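Local structure of HTH-type transcriptional activator AmpR (Citrobacter freundii, 3KOS) at residues 77-82 with 180-185. The protein regulates expression of the AmpC beta-lactamase gene as a LysR-family transcription factor, of which this chain is the effector-binding domain. Numbering follows the deposited sequence.
Sequences YLCSAL and GSYWIT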
loop_
_atom_site.group_PDB
_atom_site.type_symbol
_atom_site.label_atom_id
_atom_site.label_comp_id
_atom_site.label_asym_id
_atom_site.label_seq_id
_atom_site.Cartn_x
_atom_site.Cartn_y
_atom_site.Cartn_z
ATOM N N TYR A 77 0.186 -6.974 -22.432
ATOM C CA TYR A 77 -0.111 -7.904 -21.346
ATOM C C TYR A 77 1.181 -8.338 -20.673
ATOM O O TYR A 77 2.167 -8.652 -21.347
ATOM C CB TYR A 77 -0.866 -9.116 -21.906
ATOM C CG TYR A 77 -1.271 -10.186 -20.907
ATOM C CD1 TYR A 77 -0.418 -11.238 -20.608
ATOM C CD2 TYR A 77 -2.523 -10.166 -20.306
ATOM C CE1 TYR A 77 -0.790 -12.228 -19.717
ATOM C CE2 TYR A 77 -2.913 -11.163 -19.420
ATOM C CZ TYR A 77 -2.036 -12.191 -19.133
ATOM O OH TYR A 77 -2.409 -13.185 -18.254
ATOM N N LEU A 78 1.192 -8.328 -19.341
ATOM C CA LEU A 78 2.364 -8.776 -18.595
ATOM C C LEU A 78 2.146 -10.169 -18.043
ATOM O O LEU A 78 2.875 -11.093 -18.376
ATOM C CB LEU A 78 2.709 -7.808 -17.452
ATOM C CG LEU A 78 3.116 -6.392 -17.879
ATOM C CD1 LEU A 78 3.348 -5.526 -16.648
ATOM C CD2 LEU A 78 4.369 -6.436 -18.759
ATOM N N CYS A 79 1.139 -10.322 -17.189
ATOM C CA CYS A 79 0.877 -11.624 -16.589
ATOM C C CYS A 79 -0.510 -11.662 -15.957
ATOM O O CYS A 79 -1.143 -10.618 -15.739
ATOM C CB CYS A 79 1.951 -11.973 -15.545
ATOM S SG CYS A 79 1.867 -10.973 -14.016
ATOM N N SER A 80 -0.976 -12.870 -15.664
ATOM C CA SER A 80 -2.304 -13.040 -15.088
ATOM C C SER A 80 -2.325 -12.631 -13.618
ATOM O O SER A 80 -1.276 -12.483 -12.988
ATOM C CB SER A 80 -2.762 -14.493 -15.247
ATOM O OG SER A 80 -1.838 -15.372 -14.628
ATOM N N ALA A 81 -3.531 -12.476 -13.076
ATOM C CA ALA A 81 -3.716 -12.014 -11.713
ATOM C C ALA A 81 -4.911 -12.710 -11.072
ATOM O O ALA A 81 -5.737 -12.072 -10.415
ATOM C CB ALA A 81 -3.894 -10.492 -11.693
ATOM N N LEU A 82 -4.991 -14.025 -11.264
ATOM C CA LEU A 82 -6.088 -14.815 -10.713
ATOM C C LEU A 82 -6.207 -14.635 -9.204
ATOM O O LEU A 82 -5.216 -14.699 -8.479
ATOM C CB LEU A 82 -5.901 -16.293 -11.043
ATOM C CG LEU A 82 -5.832 -16.602 -12.544
ATOM C CD1 LEU A 82 -5.803 -18.111 -12.767
ATOM C CD2 LEU A 82 -7.017 -15.983 -13.259
ATOM N N GLY A 180 -9.198 -9.311 -13.961
ATOM C CA GLY A 180 -8.196 -8.416 -14.512
ATOM C C GLY A 180 -6.815 -9.045 -14.505
ATOM O O GLY A 180 -6.602 -10.087 -13.877
ATOM N N SER A 181 -5.875 -8.421 -15.218
ATOM C CA SER A 181 -4.497 -8.907 -15.283
ATOM C C SER A 181 -3.547 -7.736 -15.099
ATOM O O SER A 181 -3.979 -6.607 -14.916
ATOM C CB SER A 181 -4.220 -9.551 -16.648
ATOM O OG SER A 181 -5.105 -10.622 -16.889
ATOM N N TYR A 182 -2.247 -7.996 -15.159
ATOM C CA TYR A 182 -1.287 -6.897 -15.107
ATOM C C TYR A 182 -0.826 -6.537 -16.507
ATOM O O TYR A 182 -0.525 -7.418 -17.321
ATOM C CB TYR A 182 -0.108 -7.219 -14.174
ATOM C CG TYR A 182 -0.551 -7.261 -12.719
ATOM C CD1 TYR A 182 -0.788 -6.084 -12.008
ATOM C CD2 TYR A 182 -0.759 -8.471 -12.076
ATOM C CE1 TYR A 182 -1.222 -6.115 -10.689
ATOM C CE2 TYR A 182 -1.197 -8.516 -10.749
ATOM C CZ TYR A 182 -1.419 -7.335 -10.062
ATOM O OH TYR A 182 -1.863 -7.367 -8.748
ATOM N N TRP A 183 -0.801 -5.237 -16.780
ATOM C CA TRP A 183 -0.450 -4.710 -18.099
ATOM C C TRP A 183 0.587 -3.614 -17.963
ATOM O O TRP A 183 0.687 -2.963 -16.918
ATOM C CB TRP A 183 -1.685 -4.079 -18.750
ATOM C CG TRP A 183 -2.803 -5.024 -18.983
ATOM C CD1 TRP A 183 -3.718 -5.465 -18.072
ATOM C CD2 TRP A 183 -3.146 -5.643 -20.231
ATOM N NE1 TRP A 183 -4.604 -6.331 -18.674
ATOM C CE2 TRP A 183 -4.274 -6.457 -19.998
ATOM C CE3 TRP A 183 -2.602 -5.594 -21.522
ATOM C CZ2 TRP A 183 -4.875 -7.208 -21.006
ATOM C CZ3 TRP A 183 -3.199 -6.343 -22.524
ATOM C CH2 TRP A 183 -4.322 -7.140 -22.258
ATOM N N ILE A 184 1.354 -3.395 -19.025
ATOM C CA ILE A 184 2.182 -2.195 -19.097
ATOM C C ILE A 184 1.607 -1.280 -20.192
ATOM O O ILE A 184 1.291 -1.740 -21.283
ATOM C CB ILE A 184 3.678 -2.533 -19.345
ATOM C CG1 ILE A 184 4.544 -1.265 -19.246
ATOM C CG2 ILE A 184 3.871 -3.264 -20.673
ATOM C CD1 ILE A 184 6.052 -1.543 -19.068
ATOM N N THR A 185 1.447 -0.002 -19.894
ATOM C CA THR A 185 0.753 0.888 -20.818
ATOM C C THR A 185 1.517 2.180 -21.086
ATOM O O THR A 185 2.181 2.721 -20.197
ATOM C CB THR A 185 -0.704 1.203 -20.345
ATOM O OG1 THR A 185 -0.689 2.050 -19.186
ATOM C CG2 THR A 185 -1.437 -0.080 -20.012
HETATM O O HOH W 1 -7.917 -10.754 -11.479
HETATM O O HOH W 2 -5.747 -12.732 -14.730
#
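Tyr77 meets Trp183 edge-to-face where the neighbouring antiparallel strands 73-86 and 181-187 pair. The edge of the tyrosine ring, at CD2, is directed at the six-membered indole ring; the centroids are 5.4 Å apart and the planes almost perpendicular (89°). Tyr77 CB also lies over that indole face in a CH-pi contact, 4.0 Å from the centroid of the six-membered ring. CG is anti to the backbone N (chi1 -179°), beside the carbonyl carbon; further out on the ring, CE2 lies 3.4 Å from Ser181 OG, which meets the ring at its edge.

Next to this aromatic pair in the chain, the strands form a classic beta bulge, in which Leu78 and Cys79 together oppose Tyr182. Tyr182 O accepts a short bond from Leu78 N (2.8 Å) and a weak one from Cys79 N (3.3 Å). The return bond, from Tyr182 N to Cys79 O, measures 2.9 Å and is nearly straight (168°). Within the bulge the Leu78 side chain points toward the partner strand, and its CD2 meets Ile184 CG2 at 3.7 Å; Leu78 also packs against Leu203 and Leu207 of helix 194-209.

On the opposite sheet face from Tyr77 and Trp183, the Tyr182 ring receives Cys79 SG obliquely near CD2, while Ala81 CB approaches CE2 to 3.5 Å. Past the paired residues, two waters take over from direct bonding: both donate to Gly180 O, one also to Ala81 O, and the other accepts from Ala81 N and joins Ser181 OG.

The arrangement belongs to the central mixed sheet of one lobe of the two-lobed LysR effector-binding fold, related to periplasmic binding proteins. Its chemistry is divided: aromatic and aliphatic contacts back a bulged backbone ladder, water bridges the end, and the Tyr182 hydroxyl is hydrogen-bonded to a MES sulfonate oxygen; the MES probably comes from the crystallisation liquor, though such a molecule may mark a pocket.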